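PDB 1WC2: endoglucanase from Mytilus edulis, which cleaves internal beta-1,4-glucosidic linkages in cellulose and related beta-glucans, acting on soluble carboxymethylcellulose, and also shows expansin activity. Local coordinates for residues G80-Q85 / Y125-H130; C16-N21 / Q110-Q115; C30-A35 / F41-G46; K95-T100 / S138-M143. One frame throughout, in Å; residues are numbered along the deposited sequence. Where two conformers were deposited one is given.

Interaction 1. Residues G80-Q85 / Y125-H130; sequences GYVPGQ and YGYELH
The ring of Tyr-125 takes Val-82 on one face. Methyl CG1 of Val-82 stands 3.7 Å from the ring centroid, 24° off the normal, so this is a CH-pi contact. The methyl is displaced toward the rim, and its nearest ring atom is Tyr-125 CE2, 3.4 Å from Val-82 CG1. The other methyl, Val-82 CG2, meets the second ring more loosely, 4.2 Å from CE1 of Tyr-127. That approach is oblique. The two methyls divide the work because CG1 lies anti to the backbone N (chi1 171°), which leaves CG2 to turn to Tyr-127.

At the hydroxyl end of Tyr-125, the bent side chain of Gln-85 crosses at about a right angle. In one of its two conformers Gln-85 NE2 lies 3.9 Å from Tyr-125 OH. There Gln-85 OE1 bonds to a bound PEG molecule, probably from the crystallisation liquor. The loop is closed by a type II turn from Val-82 to Gln-85, with Gln-85 N bonded to Val-82 O at 2.9 Å.

Tyr-127 OH is held from outside the contact by Glu-149 and Gln-2. With an alanine in place of Tyr-125 the ring face under Val-82 CG1 is gone, which would probably leave that methyl without its main partner across the contact.

The contact joins the loop after strand 80-81 to the loop leading into strand 129-134 of the double-psi beta-barrel. No hydrogen bond spans it. Cohesion here therefore rests on dispersion and on methyl hydrogens meeting a pi face, while the phenol of Tyr-127 finds its polar partners elsewhere.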
loop_
_atom_site.group_PDB
_atom_site.type_symbol
_atom_site.label_atom_id
_atom_site.label_comp_id
_atom_site.label_asym_id
_atom_site.label_seq_id
_atom_site.Cartn_x
_atom_site.Cartn_y
_atom_site.Cartn_z
ATOM N N GLY A 80 -3.445 15.923 4.887
ATOM C CA GLY A 80 -4.190 15.438 6.042
ATOM C C GLY A 80 -3.697 14.109 6.593
ATOM O O GLY A 80 -2.714 13.539 6.128
ATOM N N TYR A 81 -4.416 13.631 7.601
ATOM C CA TYR A 81 -4.105 12.404 8.322
ATOM C C TYR A 81 -5.305 12.103 9.232
ATOM O O TYR A 81 -6.092 12.995 9.543
ATOM C CB TYR A 81 -2.799 12.548 9.129
ATOM C CG TYR A 81 -2.828 13.653 10.171
ATOM C CD1 TYR A 81 -3.195 13.384 11.492
ATOM C CD2 TYR A 81 -2.500 14.968 9.841
ATOM C CE1 TYR A 81 -3.230 14.391 12.459
ATOM C CE2 TYR A 81 -2.535 15.989 10.814
ATOM C CZ TYR A 81 -2.895 15.683 12.110
ATOM O OH TYR A 81 -2.925 16.669 13.074
ATOM N N VAL A 82 -5.455 10.856 9.656
ATOM C CA VAL A 82 -6.522 10.492 10.583
ATOM C C VAL A 82 -6.131 10.951 11.989
ATOM O O VAL A 82 -5.054 10.575 12.461
ATOM C CB VAL A 82 -6.779 8.981 10.551
ATOM C CG1 VAL A 82 -7.741 8.580 11.670
ATOM C CG2 VAL A 82 -7.324 8.571 9.185
ATOM N N PRO A 83 -6.958 11.773 12.662
ATOM C CA PRO A 83 -6.608 12.251 14.009
ATOM C C PRO A 83 -6.232 11.112 14.962
ATOM O O PRO A 83 -6.923 10.089 15.048
ATOM C CB PRO A 83 -7.879 12.980 14.463
ATOM C CG PRO A 83 -8.494 13.456 13.213
ATOM C CD PRO A 83 -8.242 12.353 12.215
ATOM N N GLY A 84 -5.105 11.289 15.649
ATOM C CA GLY A 84 -4.590 10.322 16.597
ATOM C C GLY A 84 -3.980 9.068 15.986
ATOM O O GLY A 84 -3.584 8.160 16.718
ATOM N N GLN A 85 -3.902 9.004 14.649
ATOM C CA GLN A 85 -3.403 7.841 13.914
ATOM C C GLN A 85 -2.452 8.265 12.781
ATOM O O GLN A 85 -2.341 7.573 11.764
ATOM C CB GLN A 85 -4.571 7.046 13.312
ATOM C CG GLN A 85 -5.472 6.367 14.327
ATOM C CD GLN A 85 -4.981 5.028 14.835
ATOM O OE1 GLN A 85 -3.828 4.654 14.658
ATOM N NE2 GLN A 85 -5.894 4.272 15.433
ATOM N N TYR A 125 -12.818 4.594 8.685
ATOM C CA TYR A 125 -12.535 6.008 8.511
ATOM C C TYR A 125 -13.009 6.555 7.146
ATOM O O TYR A 125 -12.784 7.727 6.841
ATOM C CB TYR A 125 -11.043 6.253 8.731
ATOM C CG TYR A 125 -10.615 6.015 10.171
ATOM C CD1 TYR A 125 -9.934 4.873 10.520
ATOM C CD2 TYR A 125 -10.908 6.936 11.185
ATOM C CE1 TYR A 125 -9.526 4.657 11.839
ATOM C CE2 TYR A 125 -10.502 6.720 12.515
ATOM C CZ TYR A 125 -9.802 5.597 12.816
ATOM O OH TYR A 125 -9.396 5.375 14.123
ATOM N N GLY A 126 -13.657 5.701 6.337
ATOM C CA GLY A 126 -14.317 6.111 5.102
ATOM C C GLY A 126 -13.589 5.831 3.793
ATOM O O GLY A 126 -14.112 6.182 2.739
ATOM N N TYR A 127 -12.409 5.220 3.828
ATOM C CA TYR A 127 -11.570 5.098 2.629
ATOM C C TYR A 127 -11.812 3.800 1.860
ATOM O O TYR A 127 -11.858 2.722 2.464
ATOM C CB TYR A 127 -10.083 5.195 3.003
ATOM C CG TYR A 127 -9.725 6.512 3.658
ATOM C CD1 TYR A 127 -9.704 6.642 5.039
ATOM C CD2 TYR A 127 -9.454 7.642 2.899
ATOM C CE1 TYR A 127 -9.422 7.865 5.652
ATOM C CE2 TYR A 127 -9.163 8.870 3.493
ATOM C CZ TYR A 127 -9.139 8.973 4.880
ATOM O OH TYR A 127 -8.876 10.163 5.526
ATOM N N GLU A 128 -11.932 3.906 0.525
ATOM C CA GLU A 128 -12.193 2.717 -0.307
ATOM C C GLU A 128 -10.955 1.840 -0.517
ATOM O O GLU A 128 -11.122 0.712 -0.975
ATOM C CB GLU A 128 -12.912 3.037 -1.647
ATOM C CG GLU A 128 -12.101 3.769 -2.692
ATOM C CD GLU A 128 -12.867 3.972 -4.011
ATOM O OE1 GLU A 128 -13.869 3.278 -4.293
ATOM O OE2 GLU A 128 -12.500 4.860 -4.798
ATOM N N LEU A 129 -9.752 2.348 -0.203
ATOM C CA LEU A 129 -8.496 1.590 -0.285
ATOM C C LEU A 129 -7.647 1.934 0.942
ATOM O O LEU A 129 -7.635 3.089 1.386
ATOM C CB LEU A 129 -7.725 1.960 -1.568
ATOM C CG LEU A 129 -6.337 1.328 -1.750
ATOM C CD1 LEU A 129 -6.417 -0.193 -1.839
ATOM C CD2 LEU A 129 -5.655 1.904 -2.993
ATOM N N HIS A 130 -6.943 0.927 1.470
ATOM C CA HIS A 130 -5.938 1.128 2.504
ATOM C C HIS A 130 -4.651 0.402 2.126
ATOM O O HIS A 130 -4.707 -0.742 1.674
ATOM C CB HIS A 130 -6.423 0.629 3.874
ATOM C CG HIS A 130 -5.463 0.887 4.978
ATOM N ND1 HIS A 130 -5.427 2.096 5.641
ATOM C CD2 HIS A 130 -4.459 0.130 5.489
ATOM C CE1 HIS A 130 -4.444 2.062 6.527
ATOM N NE2 HIS A 130 -3.846 0.882 6.460
#

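Interaction 2. Residues C16-N21 / Q110-Q115; sequences CASTTN and QDWCNQ
Ser-18 and Trp-112 make the closer part of this contact. Ser-18 OG reaches the indole at its edge, in the ring plane, 3.8 Å from CE3 of Trp-112. Ser-18 CB lies beside it, 3.9 Å from Trp-112 CZ3. The hydroxyl sits between the backbone N and the carbonyl carbon (chi1 48°), a crowded position that turns it to the six-membered ring. It is buried but not stranded: His-130 and Asn-123 both hydrogen-bond to it.

Strand 14-22 carries Ser-18 and Thr-20 and belongs to the double-psi beta-barrel of family 45 glycoside hydrolases. The loop 110-115 packs beside it and is tied down by the disulfide from Cys-113 to Cys-103. Within this loop, Gln-115 NE2 makes a weak bond to Trp-112 O at 3.4 Å, and it also bonds to Tyr-127 O.

The packing is looser over the indole face. In one of the two conformers of Thr-20, its OG1 stands above the ring, 4.2 Å from Trp-112 CD2, with no bond between the two residues. Both residues are partly exposed. Thr-20 also touches Asp-132, the probable proton donor. A valine in place of Trp-112 would lose the indole and is likely to open a gap beside Ser-18, and perhaps under Thr-20. Trp-112 NE1 makes a weak hydrogen bond to a bound PEG molecule, probably from the crystallisation liquor.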
loop_
_atom_site.group_PDB
_atom_site.type_symbol
_atom_site.label_atom_id
_atom_site.label_comp_id
_atom_site.label_asym_id
_atom_site.label_seq_id
_atom_site.Cartn_x
_atom_site.Cartn_y
_atom_site.Cartn_z
ATOM N N CYS A 16 -9.440 8.711 -2.405
ATOM C CA CYS A 16 -8.443 8.696 -1.345
ATOM C C CYS A 16 -8.125 7.292 -0.812
ATOM O O CYS A 16 -8.954 6.381 -0.870
ATOM C CB CYS A 16 -8.897 9.590 -0.186
ATOM S SG CYS A 16 -9.139 11.312 -0.698
ATOM N N ALA A 17 -6.900 7.147 -0.297
ATOM C CA ALA A 17 -6.453 5.947 0.411
ATOM C C ALA A 17 -5.858 6.354 1.745
ATOM O O ALA A 17 -5.079 7.321 1.831
ATOM C CB ALA A 17 -5.402 5.189 -0.403
ATOM N N SER A 18 -6.210 5.611 2.787
ATOM C CA SER A 18 -5.509 5.725 4.059
ATOM C C SER A 18 -4.250 4.847 4.037
ATOM O O SER A 18 -4.115 3.921 3.221
ATOM C CB SER A 18 -6.436 5.355 5.230
ATOM O OG SER A 18 -7.142 4.135 5.023
ATOM N N THR A 19 -3.316 5.177 4.933
ATOM C CA THR A 19 -2.064 4.442 5.079
ATOM C C THR A 19 -1.712 4.185 6.542
ATOM O O THR A 19 -2.088 4.960 7.438
ATOM C CB THR A 19 -0.872 5.161 4.409
ATOM O OG1 THR A 19 -0.563 6.383 5.105
ATOM C CG2 THR A 19 -1.175 5.511 2.943
ATOM N N THR A 20 -0.987 3.088 6.775
ATOM C CA THR A 20 -0.320 2.828 8.052
ATOM C C THR A 20 1.093 2.308 7.849
ATOM O O THR A 20 1.279 1.279 7.201
ATOM C CB THR A 20 -1.044 1.689 8.868
ATOM O OG1 THR A 20 -2.469 1.854 8.904
ATOM C CG2 THR A 20 -0.556 1.649 10.337
ATOM N N ASN A 21 2.058 2.956 8.497
ATOM C CA ASN A 21 3.440 2.497 8.472
ATOM C C ASN A 21 3.481 1.206 9.294
ATOM O O ASN A 21 2.909 1.154 10.377
ATOM C CB ASN A 21 4.376 3.572 9.043
ATOM C CG ASN A 21 4.583 4.719 8.068
ATOM O OD1 ASN A 21 4.625 4.512 6.851
ATOM N ND2 ASN A 21 4.680 5.935 8.592
ATOM N N GLN A 110 -8.877 -4.653 11.546
ATOM C CA GLN A 110 -10.324 -4.573 11.387
ATOM C C GLN A 110 -10.880 -3.162 11.157
ATOM O O GLN A 110 -11.999 -3.020 10.654
ATOM C CB GLN A 110 -11.017 -5.234 12.588
ATOM C CG GLN A 110 -10.971 -4.472 13.914
ATOM C CD GLN A 110 -9.671 -4.609 14.686
ATOM O OE1 GLN A 110 -8.746 -5.309 14.289
ATOM N NE2 GLN A 110 -9.611 -3.926 15.827
ATOM N N ASP A 111 -10.135 -2.131 11.546
ATOM C CA ASP A 111 -10.595 -0.760 11.350
ATOM C C ASP A 111 -10.166 -0.172 9.993
ATOM O O ASP A 111 -10.729 0.836 9.572
ATOM C CB ASP A 111 -10.076 0.151 12.471
ATOM C CG ASP A 111 -10.356 -0.391 13.883
ATOM O OD1 ASP A 111 -11.440 -0.951 14.130
ATOM O OD2 ASP A 111 -9.508 -0.257 14.782
ATOM N N TRP A 112 -9.170 -0.791 9.351
ATOM C CA TRP A 112 -8.480 -0.226 8.191
ATOM C C TRP A 112 -8.648 -1.004 6.877
ATOM O O TRP A 112 -8.637 -0.401 5.799
ATOM C CB TRP A 112 -6.976 -0.106 8.474
ATOM C CG TRP A 112 -6.638 0.785 9.638
ATOM C CD1 TRP A 112 -6.302 0.381 10.895
ATOM C CD2 TRP A 112 -6.585 2.225 9.657
ATOM N NE1 TRP A 112 -6.049 1.473 11.692
ATOM C CE2 TRP A 112 -6.201 2.618 10.956
ATOM C CE3 TRP A 112 -6.808 3.223 8.698
ATOM C CZ2 TRP A 112 -6.055 3.969 11.329
ATOM C CZ3 TRP A 112 -6.654 4.553 9.064
ATOM C CH2 TRP A 112 -6.286 4.916 10.374
ATOM N N CYS A 113 -8.757 -2.332 6.945
ATOM C CA CYS A 113 -8.696 -3.202 5.757
ATOM C C CYS A 113 -9.995 -3.966 5.532
ATOM O O CYS A 113 -10.028 -4.976 4.815
ATOM C CB CYS A 113 -7.497 -4.144 5.868
ATOM S SG CYS A 113 -5.963 -3.177 5.800
ATOM N N ASN A 114 -11.072 -3.421 6.088
ATOM C CA ASN A 114 -12.390 -4.058 6.137
ATOM C C ASN A 114 -13.381 -3.592 5.056
ATOM O O ASN A 114 -14.585 -3.793 5.201
ATOM C CB ASN A 114 -13.006 -3.861 7.542
ATOM C CG ASN A 114 -13.303 -2.399 7.854
ATOM O OD1 ASN A 114 -12.434 -1.517 7.689
ATOM N ND2 ASN A 114 -14.523 -2.129 8.318
ATOM N N GLN A 115 -12.900 -3.003 3.963
ATOM C CA GLN A 115 -13.787 -2.654 2.847
ATOM C C GLN A 115 -14.503 -3.910 2.359
ATOM O O GLN A 115 -13.890 -4.950 2.204
ATOM C CB GLN A 115 -12.992 -2.062 1.683
ATOM C CG GLN A 115 -12.252 -0.747 1.962
ATOM C CD GLN A 115 -10.892 -0.887 2.661
ATOM O OE1 GLN A 115 -10.452 -2.001 3.002
ATOM N NE2 GLN A 115 -10.220 0.252 2.863
#

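Interaction 3. Residues C30-A35 / F41-G46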
loop_
_atom_site.group_PDB
_atom_site.type_symbol
_atom_site.label_atom_id
_atom_site.label_comp_id
_atom_site.label_asym_id
_atom_site.label_seq_id
_atom_site.Cartn_x
_atom_site.Cartn_y
_atom_site.Cartn_z
ATOM N N CYS A 30 2.430 -12.418 -2.049
ATOM C CA CYS A 30 2.760 -12.431 -3.484
ATOM C C CYS A 30 3.976 -13.309 -3.809
ATOM O O CYS A 30 4.410 -13.365 -4.963
ATOM C CB CYS A 30 2.959 -10.998 -4.004
ATOM S SG CYS A 30 1.478 -9.963 -3.765
ATOM N N GLY A 31 4.510 -14.021 -2.818
ATOM C CA GLY A 31 5.623 -14.926 -3.056
ATOM C C GLY A 31 6.945 -14.244 -3.377
ATOM O O GLY A 31 7.782 -14.836 -4.078
ATOM N N CYS A 32 7.158 -13.037 -2.845
ATOM C CA CYS A 32 8.382 -12.268 -3.130
ATOM C C CYS A 32 9.536 -12.637 -2.194
ATOM O O CYS A 32 10.037 -11.833 -1.401
ATOM C CB CYS A 32 8.106 -10.760 -3.147
ATOM S SG CYS A 32 6.990 -10.243 -4.494
ATOM N N GLY A 33 9.935 -13.899 -2.317
ATOM C CA GLY A 33 11.125 -14.417 -1.673
ATOM C C GLY A 33 11.429 -15.793 -2.221
ATOM O O GLY A 33 10.689 -16.308 -3.039
ATOM N N PRO A 34 12.537 -16.400 -1.796
ATOM C CA PRO A 34 12.881 -17.741 -2.278
ATOM C C PRO A 34 11.738 -18.736 -2.062
ATOM O O PRO A 34 11.062 -18.710 -1.020
ATOM C CB PRO A 34 14.128 -18.090 -1.454
ATOM C CG PRO A 34 14.742 -16.783 -1.154
ATOM C CD PRO A 34 13.559 -15.895 -0.869
ATOM N N ALA A 35 11.533 -19.610 -3.042
ATOM C CA ALA A 35 10.392 -20.512 -3.051
ATOM C C ALA A 35 10.299 -21.409 -1.808
ATOM O O ALA A 35 9.213 -21.624 -1.293
ATOM C CB ALA A 35 10.413 -21.377 -4.304
ATOM N N PHE A 41 13.199 -11.730 -0.383
ATOM C CA PHE A 41 14.421 -11.436 -1.130
ATOM C C PHE A 41 15.185 -10.332 -0.400
ATOM O O PHE A 41 14.700 -9.767 0.585
ATOM C CB PHE A 41 14.099 -10.997 -2.568
ATOM C CG PHE A 41 13.541 -12.099 -3.426
ATOM C CD1 PHE A 41 12.310 -11.960 -4.056
ATOM C CD2 PHE A 41 14.248 -13.287 -3.595
ATOM C CE1 PHE A 41 11.818 -12.974 -4.834
ATOM C CE2 PHE A 41 13.743 -14.298 -4.371
ATOM C CZ PHE A 41 12.528 -14.147 -4.986
ATOM N N GLY A 42 16.392 -10.028 -0.873
ATOM C CA GLY A 42 17.208 -8.992 -0.270
ATOM C C GLY A 42 16.664 -7.584 -0.458
ATOM O O GLY A 42 16.953 -6.716 0.361
ATOM N N TRP A 43 15.891 -7.362 -1.526
ATOM C CA TRP A 43 15.405 -6.024 -1.894
ATOM C C TRP A 43 14.151 -5.543 -1.165
ATOM O O TRP A 43 13.881 -4.337 -1.114
ATOM C CB TRP A 43 15.194 -5.901 -3.423
ATOM C CG TRP A 43 14.314 -6.952 -4.095
ATOM C CD1 TRP A 43 14.742 -8.076 -4.751
ATOM C CD2 TRP A 43 12.891 -6.925 -4.254
ATOM N NE1 TRP A 43 13.674 -8.762 -5.270
ATOM C CE2 TRP A 43 12.522 -8.091 -4.968
ATOM C CE3 TRP A 43 11.878 -6.059 -3.823
ATOM C CZ2 TRP A 43 11.212 -8.388 -5.287
ATOM C CZ3 TRP A 43 10.574 -6.353 -4.143
ATOM C CH2 TRP A 43 10.245 -7.524 -4.850
ATOM N N ASN A 44 13.388 -6.456 -0.575
ATOM C CA ASN A 44 12.067 -6.060 -0.080
ATOM C C ASN A 44 12.164 -5.047 1.081
ATOM O O ASN A 44 11.387 -4.100 1.164
ATOM C CB ASN A 44 11.230 -7.251 0.448
ATOM C CG ASN A 44 11.124 -8.435 -0.508
ATOM O OD1 ASN A 44 12.112 -8.891 -1.078
ATOM N ND2 ASN A 44 9.926 -9.011 -0.594
ATOM N N ALA A 45 13.097 -5.281 2.000
ATOM C CA ALA A 45 13.120 -4.543 3.264
ATOM C C ALA A 45 13.315 -3.037 3.105
ATOM O O ALA A 45 12.790 -2.260 3.910
ATOM C CB ALA A 45 14.200 -5.109 4.202
ATOM N N GLY A 46 14.082 -2.635 2.081
ATOM C CA GLY A 46 14.430 -1.249 1.866
ATOM C C GLY A 46 13.644 -0.613 0.731
ATOM O O GLY A 46 13.878 0.548 0.415
#
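The carbonyl oxygen of Cys-32 accepts two hydrogen bonds from the segment 41-46. The stronger comes from Asn-44 ND2, 2.9 Å from Cys-32 O. The donor lies in the carbonyl plane, on a lone pair, while the oxygen is tilted 22° out of the amide plane of Asn-44. The second is weak: Phe-41 N is 3.3 Å from Cys-32 O. Cys-32 is the centre of an inverse gamma turn.

Packing spreads outward from this oxygen. The Phe-41 ring lies against the backbone of Gly-33, whose CA sits over the ring centre, 3.4 Å from the centroid. It is only 7° off the normal, a CH-pi contact almost straight over the ring centre. Phe-41 CG is anti to its carbonyl carbon (chi1 -69°), and from there the ring runs back over the chain at Gly-33. Pro-34 extends the contact, its CD 3.8 Å from Phe-41 CD2.

On the Cys-32 side, CB of that residue touches Trp-43 CH2 at 4.2 Å. The sulfur makes an oblique sulfur-aromatic contact, with Cys-32 SG 5.5 Å from the centroid of the six-membered ring of Trp-43. That sulfur is in a disulfide with Cys-176, and Trp-43 NE1 bonds to Gln-175, so the C-terminal part of the chain joins the same cluster.

Both segments belong to the connection between strands 14-22 and 49-53. They lack regular secondary structure where they meet. One carbonyl taking one good and one weak hydrogen bond, and a ring laid on a glycine, probably limit how far the two parts of the loop can shift.

Interaction 4. Residues K95-T100 / S138-M143; sequences KTFMIT and SQVTGM
Lys-95 NZ forms a salt bridge with Asp-164, outside the contact, while the aliphatic part of the same side chain packs on Met-143. Strand 94-100, which carries Lys-95 and Phe-97, is part of the double-psi beta-barrel. It pairs with strands 49-53 and 72-78. The segment 138-143 lies in the loop after strand 129-134 and ends in a 3-10 turn.

Lys-95 CG, placed by chi1 (-70°), is 3.6 Å from Met-143 SD. The bend at chi2 (-63°) folds the chain so that Lys-95 CE comes back to the same sulfur, Met-143 SD, at 3.7 Å. Met-143 is itself bent at chi3, and its CE methyl comes 3.8 Å from Lys-95 CG. The two chains cross obliquely.

Deeper in, Phe-97 meets Val-140. The ring also meets Phe-48, with planes at about 60°, and touches Leu-75, Leu-133 and Trp-145. Val-140 likewise touches Leu-133 and Trp-145, so the pair belongs to an apolar cluster of the barrel. No hydrogen bond joins the two segments. Val-140 CG2 comes to the ring at its edge, near the ring plane, 4.0 Å from Phe-97 CE2.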
loop_
_atom_site.group_PDB
_atom_site.type_symbol
_atom_site.label_atom_id
_atom_site.label_comp_id
_atom_site.label_asym_id
_atom_site.label_seq_id
_atom_site.Cartn_x
_atom_site.Cartn_y
_atom_site.Cartn_z
ATOM N N LYS A 95 5.204 9.296 -3.799
ATOM C CA LYS A 95 6.068 8.155 -4.067
ATOM C C LYS A 95 5.182 7.003 -4.553
ATOM O O LYS A 95 3.966 6.996 -4.304
ATOM C CB LYS A 95 6.835 7.706 -2.810
ATOM C CG LYS A 95 7.928 8.658 -2.316
ATOM C CD LYS A 95 9.059 8.834 -3.314
ATOM C CE LYS A 95 10.206 9.665 -2.737
ATOM N NZ LYS A 95 11.232 9.996 -3.757
ATOM N N THR A 96 5.803 6.028 -5.206
ATOM C CA THR A 96 5.109 4.870 -5.756
ATOM C C THR A 96 5.512 3.588 -5.010
ATOM O O THR A 96 6.707 3.339 -4.768
ATOM C CB THR A 96 5.417 4.759 -7.257
ATOM O OG1 THR A 96 4.823 5.861 -7.956
ATOM C CG2 THR A 96 4.810 3.502 -7.882
ATOM N N PHE A 97 4.509 2.778 -4.677
ATOM C CA PHE A 97 4.664 1.563 -3.890
ATOM C C PHE A 97 4.194 0.363 -4.697
ATOM O O PHE A 97 3.115 0.382 -5.284
ATOM C CB PHE A 97 3.855 1.669 -2.586
ATOM C CG PHE A 97 4.296 2.801 -1.698
ATOM C CD1 PHE A 97 3.882 4.101 -1.957
ATOM C CD2 PHE A 97 5.139 2.578 -0.618
ATOM C CE1 PHE A 97 4.314 5.161 -1.173
ATOM C CE2 PHE A 97 5.567 3.642 0.180
ATOM C CZ PHE A 97 5.153 4.932 -0.102
ATOM N N MET A 98 4.978 -0.709 -4.706
ATOM C CA MET A 98 4.542 -1.980 -5.290
ATOM C C MET A 98 3.789 -2.813 -4.250
ATOM O O MET A 98 4.290 -3.004 -3.132
ATOM C CB MET A 98 5.735 -2.787 -5.801
ATOM C CG MET A 98 5.324 -4.131 -6.413
ATOM S SD MET A 98 6.716 -5.085 -7.080
ATOM C CE MET A 98 7.007 -4.170 -8.642
ATOM N N ILE A 99 2.619 -3.337 -4.625
ATOM C CA ILE A 99 1.889 -4.263 -3.759
ATOM C C ILE A 99 2.623 -5.613 -3.758
ATOM O O ILE A 99 2.726 -6.274 -4.796
ATOM C CB ILE A 99 0.420 -4.428 -4.222
ATOM C CG1 ILE A 99 -0.340 -3.101 -4.061
ATOM C CG2 ILE A 99 -0.264 -5.556 -3.456
ATOM C CD1 ILE A 99 -1.711 -3.072 -4.743
ATOM N N THR A 100 3.142 -6.002 -2.593
ATOM C CA THR A 100 3.811 -7.290 -2.428
ATOM C C THR A 100 3.138 -8.173 -1.385
ATOM O O THR A 100 3.578 -9.303 -1.174
ATOM C CB THR A 100 5.298 -7.110 -2.026
ATOM O OG1 THR A 100 5.357 -6.397 -0.776
ATOM C CG2 THR A 100 6.081 -6.330 -3.090
ATOM N N SER A 138 12.703 2.853 7.935
ATOM C CA SER A 138 12.328 4.262 7.985
ATOM C C SER A 138 12.282 4.910 6.594
ATOM O O SER A 138 12.402 6.130 6.465
ATOM C CB SER A 138 13.239 5.050 8.954
ATOM O OG SER A 138 13.135 4.543 10.278
ATOM N N GLN A 139 12.038 4.102 5.566
ATOM C CA GLN A 139 11.937 4.661 4.217
ATOM C C GLN A 139 10.753 5.631 4.067
ATOM O O GLN A 139 10.800 6.569 3.254
ATOM C CB GLN A 139 11.887 3.568 3.149
ATOM C CG GLN A 139 10.783 2.496 3.299
ATOM C CD GLN A 139 11.275 1.243 4.030
ATOM O OE1 GLN A 139 11.673 1.306 5.198
ATOM N NE2 GLN A 139 11.267 0.114 3.340
ATOM N N VAL A 140 9.687 5.399 4.830
ATOM C CA VAL A 140 8.507 6.263 4.778
ATOM C C VAL A 140 8.583 7.383 5.825
ATOM O O VAL A 140 8.447 8.546 5.485
ATOM C CB VAL A 140 7.185 5.456 4.871
ATOM C CG1 VAL A 140 5.971 6.379 4.779
ATOM C CG2 VAL A 140 7.132 4.402 3.760
ATOM N N THR A 141 8.833 7.058 7.101
ATOM C CA THR A 141 8.925 8.110 8.125
ATOM C C THR A 141 10.135 9.032 7.923
ATOM O O THR A 141 10.097 10.172 8.361
ATOM C CB THR A 141 8.949 7.555 9.542
ATOM O OG1 THR A 141 9.841 6.434 9.613
ATOM C CG2 THR A 141 7.565 7.040 9.965
ATOM N N GLY A 142 11.179 8.567 7.231
ATOM C CA GLY A 142 12.321 9.409 6.904
ATOM C C GLY A 142 11.947 10.599 6.030
ATOM O O GLY A 142 12.641 11.626 6.047
ATOM N N MET A 143 10.856 10.457 5.255
ATOM C CA MET A 143 10.304 11.543 4.441
ATOM C C MET A 143 9.313 12.425 5.199
ATOM O O MET A 143 8.695 13.305 4.612
ATOM C CB MET A 143 9.530 10.983 3.247
ATOM C CG MET A 143 10.293 10.073 2.353
ATOM S SD MET A 143 9.379 9.662 0.838
ATOM C CE MET A 143 8.063 8.587 1.445
#

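Overall arrangement
Interactions 1 and 2 touch: interaction 1 reaches strand 129-134 and interaction 2 lies on its neighbour 14-22. Interaction 4 reaches the same sheet through strand 94-100 and meets interaction 2 where Asn-21 packs on Val-140. Its centre lies nearest the middle of the chain, about 8 Å away. Interaction 3 is the most peripheral, its centre about 16 Å out, and makes no use of the sheet. It meets interaction 4 through Ala-45 O and Gln-139 NE2. Only interaction 3 has hydrogen bonds across its segments. The others rest on side-chain packing: interaction 1 on a ring face, interaction 2 on an indole edge and more loosely its face, interaction 4 on a thioether and a ring edge.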